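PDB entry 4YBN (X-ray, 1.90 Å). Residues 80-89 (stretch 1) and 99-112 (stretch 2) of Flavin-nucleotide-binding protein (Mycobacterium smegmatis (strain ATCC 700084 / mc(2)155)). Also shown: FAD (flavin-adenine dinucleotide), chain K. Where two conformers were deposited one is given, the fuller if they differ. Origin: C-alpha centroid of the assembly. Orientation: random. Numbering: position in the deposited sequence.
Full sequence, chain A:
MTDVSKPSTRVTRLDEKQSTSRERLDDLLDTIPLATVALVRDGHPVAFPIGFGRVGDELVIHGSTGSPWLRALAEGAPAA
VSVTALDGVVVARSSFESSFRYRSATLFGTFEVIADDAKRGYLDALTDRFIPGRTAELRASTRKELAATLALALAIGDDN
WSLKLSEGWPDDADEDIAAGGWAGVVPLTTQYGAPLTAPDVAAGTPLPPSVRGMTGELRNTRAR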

# COMPACT_ATOMS: atom_id res chain seq x y z
N ALA A 80 -1.18 -8.41 12.34
CA ALA A 80 -2.24 -7.58 11.87
C ALA A 80 -1.93 -7.36 10.38
O ALA A 80 -0.78 -7.10 10.04
CB ALA A 80 -2.32 -6.29 12.68
N VAL A 81 -2.92 -7.44 9.51
CA VAL A 81 -2.69 -7.43 8.08
C VAL A 81 -3.41 -6.24 7.53
O VAL A 81 -4.61 -6.11 7.77
CB VAL A 81 -3.20 -8.71 7.44
CG1 VAL A 81 -3.04 -8.68 5.93
CG2 VAL A 81 -2.42 -9.88 7.95
N SER A 82 -2.69 -5.37 6.82
CA SER A 82 -3.32 -4.19 6.25
C SER A 82 -3.29 -4.21 4.73
O SER A 82 -2.27 -4.52 4.08
CB SER A 82 -2.60 -2.91 6.83
OG SER A 82 -3.07 -1.75 6.20
N VAL A 83 -4.45 -3.91 4.16
CA VAL A 83 -4.64 -3.91 2.70
C VAL A 83 -5.31 -2.62 2.30
O VAL A 83 -6.40 -2.32 2.77
CB VAL A 83 -5.48 -5.12 2.17
CG1 VAL A 83 -5.57 -5.07 0.64
CG2 VAL A 83 -4.77 -6.41 2.60
N THR A 84 -4.67 -1.88 1.40
CA THR A 84 -5.09 -0.50 1.08
C THR A 84 -5.07 -0.22 -0.43
O THR A 84 -4.13 -0.58 -1.15
CB THR A 84 -4.14 0.49 1.86
OG1 THR A 84 -4.37 0.33 3.27
CG2 THR A 84 -4.44 1.91 1.53
N ALA A 85 -6.16 0.37 -0.87
CA ALA A 85 -6.30 0.95 -2.19
C ALA A 85 -6.42 2.44 -2.11
O ALA A 85 -7.32 2.95 -1.49
CB ALA A 85 -7.53 0.39 -2.83
N LEU A 86 -5.48 3.13 -2.72
CA LEU A 86 -5.50 4.61 -2.82
C LEU A 86 -6.17 4.99 -4.11
O LEU A 86 -5.64 4.67 -5.16
CB LEU A 86 -4.07 5.11 -2.87
CG LEU A 86 -3.77 6.62 -2.98
CD1 LEU A 86 -4.50 7.36 -1.91
CD2 LEU A 86 -2.28 6.87 -2.85
N ASP A 87 -7.34 5.62 -4.01
CA ASP A 87 -8.24 5.92 -5.09
C ASP A 87 -8.25 7.34 -5.57
O ASP A 87 -8.82 7.61 -6.59
CB ASP A 87 -9.67 5.57 -4.67
CG ASP A 87 -9.84 4.09 -4.44
OD1 ASP A 87 -9.05 3.33 -5.05
OD2 ASP A 87 -10.73 3.67 -3.70
N GLY A 88 -7.65 8.25 -4.85
CA GLY A 88 -7.59 9.63 -5.32
C GLY A 88 -7.29 10.62 -4.24
O GLY A 88 -7.18 10.28 -3.05
N VAL A 89 -7.11 11.86 -4.68
CA VAL A 89 -6.77 12.98 -3.85
C VAL A 89 -7.97 13.93 -3.83
O VAL A 89 -8.46 14.38 -4.90
CB VAL A 89 -5.55 13.73 -4.33
CG1 VAL A 89 -5.12 14.81 -3.32
CG2 VAL A 89 -4.38 12.80 -4.60
N SER A 99 -7.88 15.71 1.54
CA SER A 99 -7.91 14.31 1.99
C SER A 99 -7.42 13.37 0.91
O SER A 99 -6.77 13.83 -0.03
CB SER A 99 -9.31 13.93 2.43
OG SER A 99 -9.26 12.86 3.35
N PHE A 100 -7.74 12.09 1.07
CA PHE A 100 -7.56 11.07 0.06
C PHE A 100 -8.80 10.25 -0.02
O PHE A 100 -9.45 10.04 0.99
CB PHE A 100 -6.44 10.15 0.41
CG PHE A 100 -5.07 10.78 0.36
CD1 PHE A 100 -4.51 11.11 -0.78
CD2 PHE A 100 -4.35 10.96 1.50
CE1 PHE A 100 -3.26 11.64 -0.83
CE2 PHE A 100 -3.11 11.51 1.47
CZ PHE A 100 -2.56 11.85 0.30
N ARG A 101 -9.13 9.77 -1.22
CA ARG A 101 -10.08 8.74 -1.36
C ARG A 101 -9.28 7.44 -1.22
O ARG A 101 -8.19 7.27 -1.75
CB ARG A 101 -10.77 8.82 -2.70
CG ARG A 101 -11.92 9.77 -2.74
CD ARG A 101 -12.60 9.66 -4.09
NE ARG A 101 -13.79 10.53 -4.19
CZ ARG A 101 -14.49 10.74 -5.30
NH1 ARG A 101 -14.13 10.15 -6.44
NH2 ARG A 101 -15.56 11.57 -5.29
N TYR A 102 -9.85 6.50 -0.51
CA TYR A 102 -9.21 5.18 -0.31
C TYR A 102 -10.17 4.15 0.21
O TYR A 102 -11.29 4.48 0.62
CB TYR A 102 -8.12 5.35 0.70
CG TYR A 102 -8.65 5.73 2.07
CD1 TYR A 102 -9.24 4.77 2.91
CD2 TYR A 102 -8.58 7.06 2.54
CE1 TYR A 102 -9.70 5.09 4.18
CE2 TYR A 102 -9.03 7.39 3.82
CZ TYR A 102 -9.60 6.40 4.63
OH TYR A 102 -10.06 6.71 5.88
N ARG A 103 -9.72 2.88 0.21
CA ARG A 103 -10.43 1.76 0.83
C ARG A 103 -9.35 1.01 1.59
O ARG A 103 -8.26 0.80 1.04
CB ARG A 103 -11.00 0.85 -0.23
CG ARG A 103 -12.13 1.34 -1.10
CD ARG A 103 -12.30 0.40 -2.27
NE ARG A 103 -11.36 0.79 -3.30
CZ ARG A 103 -11.01 0.08 -4.36
NH1 ARG A 103 -11.55 -1.13 -4.57
NH2 ARG A 103 -10.10 0.59 -5.22
N SER A 104 -9.56 0.64 2.84
CA SER A 104 -8.53 -0.00 3.58
C SER A 104 -9.15 -1.10 4.47
O SER A 104 -10.23 -0.88 5.03
CB SER A 104 -7.80 1.01 4.51
OG SER A 104 -6.68 0.28 5.08
N ALA A 105 -8.50 -2.23 4.58
CA ALA A 105 -8.99 -3.27 5.50
C ALA A 105 -7.87 -3.62 6.40
O ALA A 105 -6.70 -3.62 6.00
CB ALA A 105 -9.45 -4.46 4.69
N THR A 106 -8.22 -3.95 7.64
CA THR A 106 -7.27 -4.44 8.60
C THR A 106 -7.83 -5.76 9.20
O THR A 106 -9.01 -5.79 9.54
CB THR A 106 -7.05 -3.46 9.74
OG1 THR A 106 -6.90 -2.13 9.21
CG2 THR A 106 -5.77 -3.85 10.42
N LEU A 107 -7.03 -6.82 9.16
CA LEU A 107 -7.37 -8.15 9.68
C LEU A 107 -6.39 -8.62 10.79
O LEU A 107 -5.20 -8.38 10.71
CB LEU A 107 -7.32 -9.20 8.59
CG LEU A 107 -8.26 -8.81 7.43
CD1 LEU A 107 -7.53 -8.02 6.33
CD2 LEU A 107 -8.93 -10.04 6.87
N PHE A 108 -6.87 -9.36 11.77
CA PHE A 108 -6.02 -9.67 12.94
C PHE A 108 -6.14 -11.16 13.13
O PHE A 108 -7.24 -11.66 13.03
CB PHE A 108 -6.65 -9.00 14.16
CG PHE A 108 -6.69 -7.51 14.07
CD1 PHE A 108 -5.54 -6.77 14.38
CD2 PHE A 108 -7.84 -6.85 13.70
CE1 PHE A 108 -5.55 -5.37 14.33
CE2 PHE A 108 -7.87 -5.45 13.64
CZ PHE A 108 -6.71 -4.72 13.97
N GLY A 109 -5.05 -11.82 13.44
CA GLY A 109 -5.09 -13.15 13.94
C GLY A 109 -3.75 -13.78 13.82
O GLY A 109 -2.73 -13.12 13.63
N THR A 110 -3.77 -15.10 13.85
CA THR A 110 -2.57 -15.91 13.79
C THR A 110 -2.62 -16.70 12.53
O THR A 110 -3.60 -17.38 12.25
CB THR A 110 -2.51 -16.83 15.07
OG1 THR A 110 -2.53 -15.97 16.21
CG2 THR A 110 -1.28 -17.65 15.12
N PHE A 111 -1.59 -16.57 11.74
CA PHE A 111 -1.47 -17.39 10.57
C PHE A 111 -1.26 -18.89 10.93
O PHE A 111 -0.53 -19.24 11.87
CB PHE A 111 -0.35 -16.95 9.71
CG PHE A 111 -0.65 -15.75 8.89
CD1 PHE A 111 -0.40 -14.51 9.38
CD2 PHE A 111 -1.08 -15.85 7.56
CE1 PHE A 111 -0.62 -13.39 8.63
CE2 PHE A 111 -1.34 -14.73 6.81
CZ PHE A 111 -1.09 -13.50 7.34
N GLU A 112 -1.95 -19.74 10.20
CA GLU A 112 -1.67 -21.16 10.26
C GLU A 112 -0.83 -21.64 9.09
O GLU A 112 -1.03 -21.23 7.91
CB GLU A 112 -2.98 -21.97 10.44
CG GLU A 112 -3.83 -22.30 9.20
CD GLU A 112 -5.09 -23.17 9.52
OE1 GLU A 112 -5.13 -23.84 10.59
OE2 GLU A 112 -6.06 -23.18 8.70
PA FAD K . -8.14 3.74 16.26
O1A FAD K . -9.33 4.10 17.12
O2A FAD K . -6.79 4.07 16.81
O5B FAD K . -8.31 2.17 15.80
C5B FAD K . -9.42 1.34 16.22
C4B FAD K . -9.77 0.29 15.15
O4B FAD K . -10.33 0.95 13.99
C3B FAD K . -8.60 -0.46 14.52
O3B FAD K . -8.00 -1.49 15.33
C2B FAD K . -9.15 -0.91 13.16
O2B FAD K . -9.81 -2.17 13.24
C1B FAD K . -10.19 0.17 12.80
N9A FAD K . -9.66 0.99 11.71
C8A FAD K . -9.17 2.24 11.93
N7A FAD K . -8.69 2.76 10.76
C5A FAD K . -8.87 1.84 9.79
C6A FAD K . -8.54 1.81 8.34
N6A FAD K . -7.97 2.92 7.81
N1A FAD K . -8.88 0.69 7.64
C2A FAD K . -9.44 -0.40 8.24
N3A FAD K . -9.75 -0.40 9.55
C4A FAD K . -9.50 0.67 10.39
N1 FAD K . -5.74 9.22 8.92
C2 FAD K . -5.18 10.38 9.37
O2 FAD K . -5.46 10.62 10.57
N3 FAD K . -4.40 11.18 8.58
C4 FAD K . -4.06 10.82 7.29
O4 FAD K . -3.31 11.44 6.48
C4X FAD K . -4.66 9.59 6.73
N5 FAD K . -4.38 9.17 5.47
C5X FAD K . -4.90 8.00 5.03
C6 FAD K . -4.64 7.59 3.76
C7 FAD K . -5.21 6.41 3.30
C7M FAD K . -4.91 5.93 1.92
C8 FAD K . -6.07 5.56 4.15
C8M FAD K . -6.63 4.26 3.65
C9 FAD K . -6.34 5.98 5.42
C9A FAD K . -5.78 7.17 5.88
N10 FAD K . -6.03 7.58 7.19
C10 FAD K . -5.51 8.79 7.64
C1' FAD K . -6.93 6.79 8.07
C2' FAD K . -6.26 6.06 9.20
O2' FAD K . -5.99 4.73 8.76
C3' FAD K . -7.26 6.00 10.35
O3' FAD K . -8.56 5.56 9.84
C4' FAD K . -7.33 7.37 11.07
O4' FAD K . -6.01 7.76 11.57
C5' FAD K . -8.31 7.31 12.23
O5' FAD K . -8.03 6.15 12.98
P FAD K . -8.75 5.87 14.39
O1P FAD K . -10.21 5.91 14.06
O2P FAD K . -8.18 6.78 15.42
O3P FAD K . -8.31 4.38 14.77
O HOH W 1 -5.50 -1.00 6.94
O HOH W 2 -11.82 8.16 -7.25

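What joins the two backbones? The two stretches run as neighbouring antiparallel strands whose axes come within 4.4 Å, and a ladder of amide-to-carbonyl hydrogen bonds runs between them. Val81 N donates to Leu107 O at 2.7 Å and Leu107 N returns a bond to Val81 O at 2.9 Å. The same reciprocal pattern recurs at Val83 with Ala105 (Val83 N to Ala105 O 2.9 Å, Ala105 N to Val83 O 2.8 Å) and at Ala85 with Arg103 (Ala85 N to Arg103 O and Arg103 N to Ala85 O, both 2.9 Å). Between these rungs lie the non-hydrogen-bonded pairs, where CA-H groups approach carbonyls, as Thr106 CA does Val81 O at 3.2 Å.

How does the ladder survive the bulge? The register slips by one residue between Leu86 and Gly88, leaving Asp87 as the extra residue. Arg101 O absorbs the slip by facing two amides: it accepts a hydrogen bond from Asp87 N at 2.9 Å and a weak one from Gly88 N at 3.3 Å. Regular pairing then resumes, with Arg101 N donating to Gly88 O at 2.7 Å. Glycine suits position 88 because its phi/psi of 161/174° would jam a CB against the carbonyl oxygen of Asp87.

Which polar side chains reach across? The CB of Asp87 points toward the other strand, and its carboxylate meets the Arg103 guanidinium in a two-pronged salt bridge: Arg103 NH2 donates to Asp87 OD1 at 2.9 Å and Arg103 NE to Asp87 OD2 at 3.0 Å. The chi3 of Arg103, in the m well, helps bend the long side chain back across the neighbouring strand. Ala85 CB lies over one face of the guanidinium, 3.5 Å from Arg103 NH2, and its small methyl lets the arginine pack closely there. On the opposite face of the sheet, Thr84 OG1 and Ser104 OG share a hydrogen bond of 2.9 Å. A water extends this polar patch, lying 2.6 Å from Ser82 OG, 2.5 Å from Ser104 OG and 2.9 Å from Thr106 OG1, and donating to Ala105 O at 3.0 Å; short hydroxyl side chains leave room for it.

What do the apolar side chains contribute? The contact buries 911 Å² in all, counting both stretches. Val81, buried and beta-branched as suits an extended strand, packs CB to CB with Leu107 at 4.3 Å and sets CG2 3.9 Å from Phe111 CZ beyond the corner at Gly109. On the other face, Ala80 CB rests 3.7 Å from Phe108 CD1. Near the bulge, Leu86 CD1 comes within 3.9 Å of Phe100 CD1, while Val89 CG2 sits at the edge of the Phe100 ring, 4.1 Å from CE1 of Phe100. This face also meets the FAD: its C8M methyl lies over one face of the Tyr102 ring, only 2.8 Å from Tyr102 CD1, and 3.8 Å from Thr84 CG2.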